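Local coordinates for imelysin-like protein (Psychrobacter arcticus, PDB 3PF0), which is of unknown function but belongs to the imelysin-like (peptidase M75) family and has been regarded as a putative metalloendopeptidase, at residues Y54-H57 / V58-M62; G226-Q229 / W230-L234; A152-A155 / E156-A159; T329-E332 / L333-L337. All coordinates share one frame; numbering follows the deposited sequence.

Contact 1. Residues Y54-H57 / V58-M62; sequences YLTH and VANDM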
ATOM      1  N   TYR A  54     -11.229 -17.540  10.071  1.00 41.74           N
ATOM      2  CA  TYR A  54     -11.206 -16.251   9.370  1.00 40.04           C
ATOM      3  C   TYR A  54      -9.779 -15.701   9.283  1.00 43.39           C
ATOM      4  O   TYR A  54      -9.352 -15.341   8.187  1.00 41.62           O
ATOM      5  CB  TYR A  54     -12.161 -15.226  10.012  1.00 41.44           C
ATOM      6  CG  TYR A  54     -12.067 -13.841   9.403  1.00 41.73           C
ATOM      7  CD1 TYR A  54     -12.586 -13.577   8.137  1.00 43.53           C
ATOM      8  CD2 TYR A  54     -11.463 -12.796  10.093  1.00 41.63           C
ATOM      9  CE1 TYR A  54     -12.488 -12.308   7.566  1.00 42.98           C
ATOM     10  CE2 TYR A  54     -11.352 -11.524   9.530  1.00 41.72           C
ATOM     11  CZ  TYR A  54     -11.870 -11.283   8.268  1.00 48.56           C
ATOM     12  OH  TYR A  54     -11.763 -10.030   7.722  1.00 47.81           O
ATOM     13  N   LEU A  55      -9.044 -15.671  10.418  1.00 41.59           N
ATOM     14  CA  LEU A  55      -7.658 -15.184  10.506  1.00 40.81           C
ATOM     15  C   LEU A  55      -6.706 -16.031   9.637  1.00 44.74           C
ATOM     16  O   LEU A  55      -5.793 -15.475   9.035  1.00 43.19           O
ATOM     17  CB  LEU A  55      -7.168 -15.153  11.967  1.00 41.36           C
ATOM     18  CG  LEU A  55      -7.825 -14.119  12.909  1.00 46.01           C
ATOM     19  CD1 LEU A  55      -7.567 -14.470  14.350  1.00 46.53           C
ATOM     20  CD2 LEU A  55      -7.354 -12.685  12.615  1.00 46.40           C
ATOM     21  N   THR A  56      -6.947 -17.353   9.536  1.00 42.70           N
ATOM     22  CA  THR A  56      -6.166 -18.265   8.686  1.00 41.87           C
ATOM     23  C   THR A  56      -6.436 -17.918   7.211  1.00 45.27           C
ATOM     24  O   THR A  56      -5.502 -17.906   6.405  1.00 44.04           O
ATOM     25  CB  THR A  56      -6.493 -19.730   9.027  1.00 46.59           C
ATOM     26  OG1 THR A  56      -6.196 -19.951  10.406  1.00 46.33           O
ATOM     27  CG2 THR A  56      -5.712 -20.725   8.182  1.00 43.63           C
ATOM     28  N   HIS A  57      -7.703 -17.601   6.881  1.00 42.20           N
ATOM     29  CA  HIS A  57      -8.127 -17.227   5.534  1.00 41.71           C
ATOM     30  C   HIS A  57      -7.515 -15.849   5.143  1.00 44.82           C
ATOM     31  O   HIS A  57      -7.110 -15.665   3.995  1.00 44.66           O
ATOM     32  CB  HIS A  57      -9.672 -17.243   5.450  1.00 43.54           C
ATOM     33  CG  HIS A  57     -10.260 -16.241   4.511  1.00 46.53           C
ATOM     34  ND1 HIS A  57     -10.368 -16.500   3.161  1.00 48.21           N
ATOM     35  CD2 HIS A  57     -10.764 -15.012   4.764  1.00 47.62           C
ATOM     36  CE1 HIS A  57     -10.912 -15.419   2.633  1.00 47.01           C
ATOM     37  NE2 HIS A  57     -11.171 -14.500   3.560  1.00 47.16           N
ATOM     38  N   VAL A  58      -7.417 -14.915   6.102  1.00 40.22           N
ATOM     39  CA  VAL A  58      -6.861 -13.576   5.882  1.00 38.87           C
ATOM     40  C   VAL A  58      -5.360 -13.691   5.549  1.00 41.10           C
ATOM     41  O   VAL A  58      -4.883 -13.038   4.616  1.00 38.99           O
ATOM     42  CB  VAL A  58      -7.147 -12.665   7.113  1.00 43.02           C
ATOM     43  CG1 VAL A  58      -6.156 -11.506   7.226  1.00 41.57           C
ATOM     44  CG2 VAL A  58      -8.585 -12.157   7.085  1.00 43.41           C
ATOM     45  N   ALA A  59      -4.640 -14.554   6.281  1.00 38.15           N
ATOM     46  CA  ALA A  59      -3.215 -14.786   6.065  1.00 37.07           C
ATOM     47  C   ALA A  59      -2.964 -15.443   4.698  1.00 40.61           C
ATOM     48  O   ALA A  59      -2.197 -14.910   3.898  1.00 39.58           O
ATOM     49  CB  ALA A  59      -2.648 -15.654   7.186  1.00 38.10           C
ATOM     50  N   ASN A  60      -3.671 -16.537   4.408  1.00 37.84           N
ATOM     51  CA  ASN A  60      -3.496 -17.323   3.193  1.00 37.98           C
ATOM     52  C   ASN A  60      -4.066 -16.690   1.926  1.00 42.92           C
ATOM     53  O   ASN A  60      -3.460 -16.866   0.869  1.00 42.07           O
ATOM     54  CB  ASN A  60      -4.110 -18.723   3.373  1.00 37.18           C
ATOM     55  CG  ASN A  60      -3.340 -19.599   4.333  1.00 54.53           C
ATOM     56  OD1 ASN A  60      -2.118 -19.470   4.496  1.00 43.32           O
ATOM     57  ND2 ASN A  60      -4.030 -20.542   4.965  1.00 49.04           N
ATOM     58  N   ASP A  61      -5.238 -16.029   1.997  1.00 40.20           N
ATOM     59  CA  ASP A  61      -5.889 -15.501   0.797  1.00 40.20           C
ATOM     60  C   ASP A  61      -5.694 -13.990   0.576  1.00 44.00           C
ATOM     61  O   ASP A  61      -6.022 -13.511  -0.513  1.00 43.72           O
ATOM     62  CB  ASP A  61      -7.390 -15.836   0.809  1.00 43.46           C
ATOM     63  CG  ASP A  61      -7.682 -17.335   0.872  1.00 60.80           C
ATOM     64  OD1 ASP A  61      -6.831 -18.135   0.401  1.00 62.85           O
ATOM     65  OD2 ASP A  61      -8.762 -17.710   1.377  1.00 67.26           O
HETATM   66  N   MSE A  62      -5.144 -13.248   1.553  1.00 39.88           N
HETATM   67  CA  MSE A  62      -4.992 -11.808   1.345  1.00 39.57           C
HETATM   68  C   MSE A  62      -3.597 -11.271   1.660  1.00 40.72           C
HETATM   69  O   MSE A  62      -3.006 -10.626   0.795  1.00 39.24           O
HETATM   70  CB  MSE A  62      -6.041 -11.026   2.143  1.00 42.95           C
HETATM   71  CG  MSE A  62      -7.421 -11.109   1.513  1.00 52.30           C
HETATM   72 SE   MSE A  62      -8.734 -10.041   2.429  0.75 62.69          SE
HETATM   73  CE  MSE A  62     -10.365 -10.945   1.821  1.00 61.18           C
TER
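Tyr54, Leu55, Thr56 and His57 each pass their carbonyl oxygen to the amide four residues on, a set of helical bonds that runs through Asp61, while the backbone at 59-62 widens into a pi-type turn. On one flank Val58 CG2 lies over a face of the Tyr54 ring in a CH-pi contact, 3.8 Å from the ring centroid and nearest to Tyr54 CZ at 3.6 Å. With its CG anti to the backbone N (chi1 174°), the tyrosine carries its ring forward over the next turn, where it crosses Val58 obliquely, while its hydroxyl is hydrogen-bonded to Trp230 NE1. His57 ND1 donates to Asp61 OD2 over 2.7 Å, meeting the anti side of the carboxylate; the two planes stand 75° apart and the N-H...O angle is a bent 133°. His57 NE2 bonds to Asp285 OD2, in the loop before helix 286-292, and CE of Met62, a selenomethionine here, approaches this same nitrogen obliquely. An alanine in place of His57 would probably leave Asp61 and Asp285 without their shared partner and open a gap against Val287. Two carboxylates, one at each ring nitrogen, thus fix the imidazole's rotation and join this helix to the chain around Asp285.

Contact 2. Residues G226-Q229 / W230-L234; sequences GLNQ and WFNSL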
ATOM      1  N   GLY A 226      -5.680 -10.939  17.450  1.00 48.30           N
ATOM      2  CA  GLY A 226      -5.551 -11.054  16.003  1.00 46.15           C
ATOM      3  C   GLY A 226      -6.575 -10.257  15.225  1.00 47.72           C
ATOM      4  O   GLY A 226      -6.208  -9.459  14.355  1.00 45.22           O
ATOM      5  N   LEU A 227      -7.866 -10.476  15.539  1.00 44.13           N
ATOM      6  CA  LEU A 227      -8.988  -9.796  14.900  1.00 43.72           C
ATOM      7  C   LEU A 227      -8.909  -8.281  15.146  1.00 47.68           C
ATOM      8  O   LEU A 227      -9.141  -7.499  14.217  1.00 46.31           O
ATOM      9  CB  LEU A 227     -10.309 -10.372  15.427  1.00 45.37           C
ATOM     10  CG  LEU A 227     -11.555 -10.130  14.570  1.00 50.42           C
ATOM     11  CD1 LEU A 227     -11.642 -11.140  13.426  1.00 50.24           C
ATOM     12  CD2 LEU A 227     -12.814 -10.196  15.421  1.00 52.40           C
ATOM     13  N   ASN A 228      -8.517  -7.874  16.373  1.00 44.69           N
ATOM     14  CA  ASN A 228      -8.389  -6.461  16.731  1.00 44.33           C
ATOM     15  C   ASN A 228      -7.286  -5.776  15.910  1.00 45.74           C
ATOM     16  O   ASN A 228      -7.524  -4.695  15.370  1.00 45.12           O
ATOM     17  CB  ASN A 228      -8.131  -6.279  18.231  1.00 45.48           C
ATOM     18  CG  ASN A 228      -8.374  -4.862  18.698  1.00 69.30           C
ATOM     19  OD1 ASN A 228      -9.515  -4.399  18.783  1.00 61.64           O
ATOM     20  ND2 ASN A 228      -7.308  -4.128  18.981  1.00 61.81           N
ATOM     21  N   GLN A 229      -6.106  -6.419  15.789  1.00 40.27           N
ATOM     22  CA  GLN A 229      -4.966  -5.884  15.050  1.00 38.11           C
ATOM     23  C   GLN A 229      -5.265  -5.789  13.562  1.00 41.38           C
ATOM     24  O   GLN A 229      -4.899  -4.791  12.945  1.00 41.24           O
ATOM     25  CB  GLN A 229      -3.695  -6.726  15.284  1.00 38.75           C
ATOM     26  CG  GLN A 229      -2.414  -5.968  14.890  1.00 43.01           C
ATOM     27  CD  GLN A 229      -1.150  -6.451  15.550  1.00 58.53           C
ATOM     28  OE1 GLN A 229      -0.941  -7.648  15.796  1.00 51.84           O
ATOM     29  NE2 GLN A 229      -0.240  -5.524  15.776  1.00 51.46           N
ATOM     30  N   TRP A 230      -5.906  -6.825  12.990  1.00 38.02           N
ATOM     31  CA  TRP A 230      -6.257  -6.904  11.575  1.00 36.73           C
ATOM     32  C   TRP A 230      -7.199  -5.750  11.152  1.00 38.98           C
ATOM     33  O   TRP A 230      -6.892  -5.054  10.186  1.00 36.81           O
ATOM     34  CB  TRP A 230      -6.881  -8.281  11.254  1.00 36.16           C
ATOM     35  CG  TRP A 230      -7.605  -8.379   9.936  1.00 37.07           C
ATOM     36  CD1 TRP A 230      -8.930  -8.631   9.754  1.00 40.91           C
ATOM     37  CD2 TRP A 230      -7.044  -8.218   8.622  1.00 36.09           C
ATOM     38  NE1 TRP A 230      -9.230  -8.661   8.411  1.00 40.15           N
ATOM     39  CE2 TRP A 230      -8.091  -8.416   7.692  1.00 40.51           C
ATOM     40  CE3 TRP A 230      -5.759  -7.903   8.139  1.00 36.51           C
ATOM     41  CZ2 TRP A 230      -7.894  -8.324   6.307  1.00 39.18           C
ATOM     42  CZ3 TRP A 230      -5.567  -7.805   6.769  1.00 37.48           C
ATOM     43  CH2 TRP A 230      -6.623  -8.026   5.868  1.00 38.54           C
ATOM     44  N   PHE A 231      -8.320  -5.542  11.867  1.00 36.06           N
ATOM     45  CA  PHE A 231      -9.276  -4.503  11.501  1.00 35.75           C
ATOM     46  C   PHE A 231      -8.767  -3.097  11.829  1.00 40.55           C
ATOM     47  O   PHE A 231      -9.157  -2.145  11.147  1.00 40.04           O
ATOM     48  CB  PHE A 231     -10.649  -4.753  12.126  1.00 38.63           C
ATOM     49  CG  PHE A 231     -11.396  -5.839  11.402  1.00 40.03           C
ATOM     50  CD1 PHE A 231     -12.030  -5.580  10.193  1.00 42.83           C
ATOM     51  CD2 PHE A 231     -11.421  -7.136  11.897  1.00 42.46           C
ATOM     52  CE1 PHE A 231     -12.696  -6.594   9.504  1.00 43.83           C
ATOM     53  CE2 PHE A 231     -12.076  -8.153  11.200  1.00 45.45           C
ATOM     54  CZ  PHE A 231     -12.710  -7.873  10.010  1.00 43.41           C
ATOM     55  N   ASN A 232      -7.877  -2.961  12.827  1.00 37.25           N
ATOM     56  CA  ASN A 232      -7.293  -1.657  13.115  1.00 37.66           C
ATOM     57  C   ASN A 232      -6.282  -1.315  12.021  1.00 41.86           C
ATOM     58  O   ASN A 232      -6.111  -0.143  11.691  1.00 42.90           O
ATOM     59  CB  ASN A 232      -6.668  -1.605  14.500  1.00 38.31           C
ATOM     60  CG  ASN A 232      -7.664  -1.162  15.532  1.00 54.89           C
ATOM     61  OD1 ASN A 232      -7.939   0.034  15.675  1.00 49.58           O
ATOM     62  ND2 ASN A 232      -8.299  -2.119  16.202  1.00 41.77           N
ATOM     63  N   SER A 233      -5.669  -2.348  11.423  1.00 36.91           N
ATOM     64  CA  SER A 233      -4.741  -2.211  10.307  1.00 35.55           C
ATOM     65  C   SER A 233      -5.508  -1.709   9.080  1.00 40.50           C
ATOM     66  O   SER A 233      -5.022  -0.822   8.377  1.00 39.97           O
ATOM     67  CB  SER A 233      -4.062  -3.546  10.010  1.00 36.26           C
ATOM     68  OG  SER A 233      -3.043  -3.394   9.037  1.00 40.55           O
ATOM     69  N   LEU A 234      -6.716  -2.270   8.841  1.00 37.71           N
ATOM     70  CA  LEU A 234      -7.578  -1.876   7.727  1.00 37.15           C
ATOM     71  C   LEU A 234      -8.079  -0.461   7.936  1.00 41.42           C
ATOM     72  O   LEU A 234      -8.117   0.314   6.976  1.00 41.08           O
ATOM     73  CB  LEU A 234      -8.757  -2.844   7.531  1.00 37.62           C
ATOM     74  CG  LEU A 234      -8.429  -4.273   7.071  1.00 41.33           C
ATOM     75  CD1 LEU A 234      -9.695  -5.094   6.956  1.00 42.36           C
ATOM     76  CD2 LEU A 234      -7.660  -4.288   5.743  1.00 40.74           C
TER
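The carbonyl oxygen of Asn228 is gripped twice by Asn232, which reaches it with backbone and side chain from opposite faces of the carbonyl plane. Asn232 ND2 makes the shorter bond to Asn228 O, 2.8 Å and nearly straight at 166°; the acceptor lies in the asparagine's amide plane, yet the donor sits above the carbonyl plane instead of on a lone pair. Asn232 N supplies the ordinary helical bond to the same Asn228 O at 3.1 Å. The two side-chain amides cross with their planes 52° apart, and both engage the C-terminal tail: Asn228 OD1 accepts from Arg355 N, Asn232 OD1 accepts from Gly357 N, and Asn232 ND2 also donates to Arg355 O. Around the helix, Leu227 and Phe231 run side by side. Leu227 has CG anti to the backbone N (chi1 -160°), which brings its CD1 in plane to the edge of the Phe231 ring, 3.8 Å from Phe231 CE2. Trp230 CD1 lies over one face of that phenyl ring, toward its rim, and Leu234 CD1 in turn lies over a face of the indole. The apolar flank belongs to the all-helical fold of this imelysin-like protein, where helix 225-250 packs against helices 48-84 and 268-283, while the asparagines hold the C-terminal tail around Arg355 and Gly357.

Contact 3. Residues A152-A155 / E156-A159; sequences ALTA and EQLA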
ATOM      1  N   ALA A 152      28.345   2.671 -10.490  1.00 49.60           N
ATOM      2  CA  ALA A 152      28.371   1.205 -10.512  1.00 48.93           C
ATOM      3  C   ALA A 152      27.778   0.657  -9.194  1.00 50.58           C
ATOM      4  O   ALA A 152      28.353  -0.217  -8.535  1.00 51.39           O
ATOM      5  CB  ALA A 152      29.802   0.713 -10.719  1.00 50.91           C
ATOM      6  N   LEU A 153      26.620   1.200  -8.815  1.00 43.73           N
ATOM      7  CA  LEU A 153      25.896   0.825  -7.609  1.00 41.76           C
ATOM      8  C   LEU A 153      25.407  -0.623  -7.683  1.00 43.54           C
ATOM      9  O   LEU A 153      24.984  -1.092  -8.745  1.00 43.26           O
ATOM     10  CB  LEU A 153      24.702   1.787  -7.433  1.00 40.66           C
ATOM     11  CG  LEU A 153      23.909   1.741  -6.120  1.00 43.45           C
ATOM     12  CD1 LEU A 153      24.766   2.114  -4.911  1.00 42.25           C
ATOM     13  CD2 LEU A 153      22.719   2.660  -6.202  1.00 45.12           C
ATOM     14  N   THR A 154      25.499  -1.337  -6.560  1.00 38.77           N
ATOM     15  CA  THR A 154      24.996  -2.706  -6.466  1.00 37.60           C
ATOM     16  C   THR A 154      23.792  -2.702  -5.532  1.00 38.10           C
ATOM     17  O   THR A 154      23.672  -1.799  -4.704  1.00 36.68           O
ATOM     18  CB  THR A 154      26.072  -3.694  -5.989  1.00 43.39           C
ATOM     19  OG1 THR A 154      26.393  -3.391  -4.636  1.00 44.43           O
ATOM     20  CG2 THR A 154      27.328  -3.694  -6.860  1.00 41.34           C
ATOM     21  N   ALA A 155      22.919  -3.721  -5.649  1.00 33.51           N
ATOM     22  CA  ALA A 155      21.748  -3.911  -4.789  1.00 31.56           C
ATOM     23  C   ALA A 155      22.132  -3.987  -3.308  1.00 35.79           C
ATOM     24  O   ALA A 155      21.462  -3.387  -2.473  1.00 35.36           O
ATOM     25  CB  ALA A 155      21.031  -5.182  -5.187  1.00 31.61           C
ATOM     26  N   GLU A 156      23.228  -4.711  -2.990  1.00 33.89           N
ATOM     27  CA  GLU A 156      23.705  -4.942  -1.619  1.00 33.70           C
ATOM     28  C   GLU A 156      24.209  -3.656  -0.977  1.00 37.41           C
ATOM     29  O   GLU A 156      24.039  -3.469   0.225  1.00 37.52           O
ATOM     30  CB  GLU A 156      24.801  -6.024  -1.589  1.00 35.81           C
ATOM     31  CG  GLU A 156      24.366  -7.378  -2.142  1.00 44.51           C
ATOM     32  CD  GLU A 156      24.283  -7.513  -3.655  1.00 66.96           C
ATOM     33  OE1 GLU A 156      24.896  -6.689  -4.372  1.00 52.40           O
ATOM     34  OE2 GLU A 156      23.568  -8.428  -4.124  1.00 69.83           O
ATOM     35  N   GLN A 157      24.776  -2.754  -1.779  1.00 34.54           N
ATOM     36  CA  GLN A 157      25.297  -1.468  -1.308  1.00 35.02           C
ATOM     37  C   GLN A 157      24.204  -0.551  -0.768  1.00 37.65           C
ATOM     38  O   GLN A 157      24.477   0.224   0.141  1.00 37.76           O
ATOM     39  CB  GLN A 157      26.048  -0.758  -2.431  1.00 37.04           C
ATOM     40  CG  GLN A 157      27.496  -1.219  -2.565  1.00 48.52           C
ATOM     41  CD  GLN A 157      28.235  -0.432  -3.614  1.00 63.55           C
ATOM     42  OE1 GLN A 157      27.706  -0.097  -4.677  1.00 51.22           O
ATOM     43  NE2 GLN A 157      29.482  -0.123  -3.333  1.00 67.97           N
ATOM     44  N   LEU A 158      22.973  -0.660  -1.297  1.00 34.16           N
ATOM     45  CA  LEU A 158      21.812   0.139  -0.879  1.00 33.69           C
ATOM     46  C   LEU A 158      21.366  -0.133   0.562  1.00 41.47           C
ATOM     47  O   LEU A 158      20.776   0.762   1.181  1.00 41.18           O
ATOM     48  CB  LEU A 158      20.645  -0.097  -1.819  1.00 32.35           C
ATOM     49  CG  LEU A 158      20.753   0.597  -3.168  1.00 35.95           C
ATOM     50  CD1 LEU A 158      19.734   0.065  -4.108  1.00 34.55           C
ATOM     51  CD2 LEU A 158      20.581   2.114  -3.034  1.00 37.19           C
ATOM     52  N   ALA A 159      21.689  -1.339   1.113  1.00 40.02           N
ATOM     53  CA  ALA A 159      21.381  -1.742   2.489  1.00 41.14           C
ATOM     54  C   ALA A 159      22.005  -0.784   3.508  1.00 46.83           C
ATOM     55  O   ALA A 159      21.430  -0.591   4.590  1.00 47.43           O
ATOM     56  CB  ALA A 159      21.877  -3.162   2.749  1.00 42.49           C
TER
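Thr154 and Gln157 cross obliquely in a capping-box arrangement, one of its two bonds weak, at the start of a helical turn that lacks regular alpha-helical bonds, and Leu153 and Leu158 flank it as a hydrophobic staple. The glutamine chain, extended beyond CG, doubles back across the threonine, and Gln157 OE1 accepts from Thr154 N over 3.2 Å, with the donor tilted 22° from the amide carbonyl plane. The reciprocal bond, Gln157 N to Thr154 OG1 at 3.3 Å, is the weak one. Thr154 OG1 can serve it because chi1 of 67° holds the hydroxyl between the backbone N and the carbonyl carbon. Gln157 N also makes a weak bond to Thr154 O. On the buried side the two leucines cross at about a right angle, touching through their CD2 methyls, and both rest on Leu146 of helix 138-149 and Ser191 of helix 183-214. Replacing Leu153 by an alanine would probably open a gap beside Leu158 and Leu146 and undo the apolar half of the cap. The other methyl of Leu153 packs against the amide end and CB of Gln157, with Leu153 CD1 3.7 Å from Gln157 OE1.

Contact 4. Residues T329-E332 / L333-L337; sequences TQQE and LYDHL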
ATOM      1  N   THR A 329     -14.346  18.476  -5.976  1.00 53.71           N
ATOM      2  CA  THR A 329     -14.264  17.031  -6.251  1.00 51.96           C
ATOM      3  C   THR A 329     -13.277  16.359  -5.291  1.00 53.41           C
ATOM      4  O   THR A 329     -13.502  15.224  -4.873  1.00 52.19           O
ATOM      5  CB  THR A 329     -13.877  16.765  -7.716  1.00 58.51           C
ATOM      6  OG1 THR A 329     -14.531  17.705  -8.572  1.00 57.84           O
ATOM      7  CG2 THR A 329     -14.226  15.358  -8.157  1.00 57.53           C
ATOM      8  N   GLN A 330     -12.189  17.064  -4.949  1.00 49.15           N
ATOM      9  CA  GLN A 330     -11.164  16.584  -4.013  1.00 46.73           C
ATOM     10  C   GLN A 330     -11.758  16.517  -2.605  1.00 49.37           C
ATOM     11  O   GLN A 330     -11.464  15.575  -1.855  1.00 47.89           O
ATOM     12  CB  GLN A 330      -9.927  17.494  -4.040  1.00 47.28           C
ATOM     13  CG  GLN A 330      -9.119  17.439  -5.340  1.00 46.35           C
ATOM     14  CD  GLN A 330      -8.043  18.505  -5.382  1.00 60.48           C
ATOM     15  OE1 GLN A 330      -8.123  19.543  -4.714  1.00 57.00           O
ATOM     16  NE2 GLN A 330      -7.014  18.283  -6.181  1.00 47.89           N
ATOM     17  N   GLN A 331     -12.627  17.503  -2.270  1.00 46.26           N
ATOM     18  CA  GLN A 331     -13.342  17.590  -0.995  1.00 46.89           C
ATOM     19  C   GLN A 331     -14.348  16.442  -0.885  1.00 51.25           C
ATOM     20  O   GLN A 331     -14.456  15.834   0.179  1.00 51.31           O
ATOM     21  CB  GLN A 331     -14.041  18.960  -0.841  1.00 49.90           C
ATOM     22  CG  GLN A 331     -14.553  19.258   0.580  1.00 61.03           C
ATOM     23  CD  GLN A 331     -13.479  19.154   1.647  1.00 75.99           C
ATOM     24  OE1 GLN A 331     -12.448  19.833   1.599  1.00 71.95           O
ATOM     25  NE2 GLN A 331     -13.692  18.284   2.624  1.00 64.80           N
ATOM     26  N   GLU A 332     -15.057  16.134  -1.996  1.00 47.46           N
ATOM     27  CA  GLU A 332     -16.014  15.029  -2.107  1.00 46.96           C
ATOM     28  C   GLU A 332     -15.324  13.685  -1.842  1.00 48.17           C
ATOM     29  O   GLU A 332     -15.873  12.833  -1.133  1.00 47.18           O
ATOM     30  CB  GLU A 332     -16.623  15.023  -3.508  1.00 48.90           C
ATOM     31  CG  GLU A 332     -18.104  15.332  -3.556  1.00 62.94           C
ATOM     32  CD  GLU A 332     -18.721  14.978  -4.893  1.00 81.08           C
ATOM     33  OE1 GLU A 332     -18.412  15.661  -5.898  1.00 72.03           O
ATOM     34  OE2 GLU A 332     -19.475  13.979  -4.947  1.00 77.08           O
ATOM     35  N   LEU A 333     -14.111  13.503  -2.412  1.00 43.02           N
ATOM     36  CA  LEU A 333     -13.313  12.294  -2.235  1.00 41.07           C
ATOM     37  C   LEU A 333     -12.927  12.137  -0.766  1.00 45.27           C
ATOM     38  O   LEU A 333     -13.078  11.039  -0.222  1.00 45.55           O
ATOM     39  CB  LEU A 333     -12.068  12.290  -3.149  1.00 39.60           C
ATOM     40  CG  LEU A 333     -11.094  11.096  -2.992  1.00 42.26           C
ATOM     41  CD1 LEU A 333     -11.783   9.746  -3.258  1.00 43.09           C
ATOM     42  CD2 LEU A 333      -9.895  11.252  -3.894  1.00 42.00           C
ATOM     43  N   TYR A 334     -12.477  13.235  -0.119  1.00 42.15           N
ATOM     44  CA  TYR A 334     -12.109  13.232   1.298  1.00 41.82           C
ATOM     45  C   TYR A 334     -13.315  12.890   2.157  1.00 45.57           C
ATOM     46  O   TYR A 334     -13.189  12.064   3.050  1.00 44.82           O
ATOM     47  CB  TYR A 334     -11.503  14.579   1.740  1.00 44.24           C
ATOM     48  CG  TYR A 334     -11.216  14.627   3.227  1.00 46.78           C
ATOM     49  CD1 TYR A 334     -10.148  13.923   3.775  1.00 47.24           C
ATOM     50  CD2 TYR A 334     -12.051  15.326   4.095  1.00 49.64           C
ATOM     51  CE1 TYR A 334      -9.910  13.921   5.147  1.00 48.41           C
ATOM     52  CE2 TYR A 334     -11.825  15.326   5.470  1.00 51.20           C
ATOM     53  CZ  TYR A 334     -10.754  14.622   5.991  1.00 56.20           C
ATOM     54  OH  TYR A 334     -10.515  14.637   7.343  1.00 59.26           O
ATOM     55  N   ASP A 335     -14.473  13.517   1.880  1.00 44.43           N
ATOM     56  CA  ASP A 335     -15.739  13.307   2.594  1.00 46.18           C
ATOM     57  C   ASP A 335     -16.199  11.840   2.501  1.00 51.52           C
ATOM     58  O   ASP A 335     -16.623  11.278   3.513  1.00 51.96           O
ATOM     59  CB  ASP A 335     -16.821  14.261   2.067  1.00 49.08           C
ATOM     60  CG  ASP A 335     -16.674  15.712   2.520  1.00 62.43           C
ATOM     61  OD1 ASP A 335     -15.833  15.982   3.413  1.00 63.45           O
ATOM     62  OD2 ASP A 335     -17.424  16.575   2.004  1.00 69.68           O
ATOM     63  N   HIS A 336     -16.057  11.209   1.307  1.00 47.52           N
ATOM     64  CA  HIS A 336     -16.394   9.804   1.084  1.00 47.24           C
ATOM     65  C   HIS A 336     -15.477   8.903   1.924  1.00 50.11           C
ATOM     66  O   HIS A 336     -15.962   7.939   2.520  1.00 50.15           O
ATOM     67  CB  HIS A 336     -16.285   9.440  -0.411  1.00 47.76           C
ATOM     68  CG  HIS A 336     -17.537   9.691  -1.193  1.00 52.94           C
ATOM     69  ND1 HIS A 336     -17.871  10.958  -1.635  1.00 56.21           N
ATOM     70  CD2 HIS A 336     -18.494   8.823  -1.592  1.00 55.54           C
ATOM     71  CE1 HIS A 336     -19.020  10.825  -2.278  1.00 56.83           C
ATOM     72  NE2 HIS A 336     -19.429   9.556  -2.284  1.00 56.98           N
ATOM     73  N   LEU A 337     -14.165   9.236   1.991  1.00 45.17           N
ATOM     74  CA  LEU A 337     -13.168   8.471   2.761  1.00 43.97           C
ATOM     75  C   LEU A 337     -13.415   8.601   4.269  1.00 48.82           C
ATOM     76  O   LEU A 337     -13.221   7.629   5.008  1.00 48.53           O
ATOM     77  CB  LEU A 337     -11.724   8.901   2.421  1.00 42.32           C
ATOM     78  CG  LEU A 337     -11.200   8.519   1.033  1.00 45.44           C
ATOM     79  CD1 LEU A 337      -9.882   9.205   0.741  1.00 44.07           C
ATOM     80  CD2 LEU A 337     -11.083   6.992   0.858  1.00 44.80           C
TER
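Thr329, Gln330, Gln331 and Glu332 accept in turn from the amides of Leu333, Tyr334, Asp335 and His336, a run of alpha-helical bonds without a break. The last of these acceptors is shared. Glu332 O takes His336 N at 2.9 Å and the imidazole nitrogen His336 ND1 at 2.8 Å, from opposite faces of the carbonyl plane. The oxygen lies in plane at the edge of the ring, but ND1 stands 46° above the carbonyl plane and so does not lie on a lone pair. The glutamate side chain runs alongside the histidine without bonding to it, Glu332 OE2 coming no nearer than 4.2 Å, to His336 CE1. One residue earlier, Gln331 is bent at chi2 (55°), which turns its amide along the helix so that Gln331 NE2 donates to Asp335 OD1 at 3.2 Å, from above the carboxylate plane. The same nitrogen passes obliquely beside the Tyr334 ring, 3.7 Å from Tyr334 CD2. Leu333 packs inward on Ile246 of helix 225-250 and Leu315 of helix 298-316. Two side-chain bonds, each bridging one helical turn, thus tie neighbouring flanks of the helix: a neutral amide given to a carboxylate, and an imidazole N-H given to a backbone carbonyl, which limits the ring's rotation and keeps it against Thr311 and Leu314.

In the fold
From the N terminus the chain meets contact 1 on helix 48-84, contact 3 in the loop between helices 138-149 and 167-176, contact 2 on helix 225-250 and contact 4 on helix 327-351. Each is local, closing no more than a helical turn, and the four follow in series without nesting or crossing. Contacts 1 and 2 touch directly, Val58 CG1 packing on Trp230 CE2 and Leu55 CD2 on Gly226 C, and so join their two helices. Contact 4 leans on a more distant part of helix 225-250, its centre 25 Å from that of contact 2. Contact 3 stands apart, its nearest atoms about 25 Å from contacts 1 and 2, against helix 183-214, which the Cys85-Cys186 disulfide links to the residue just after helix 48-84.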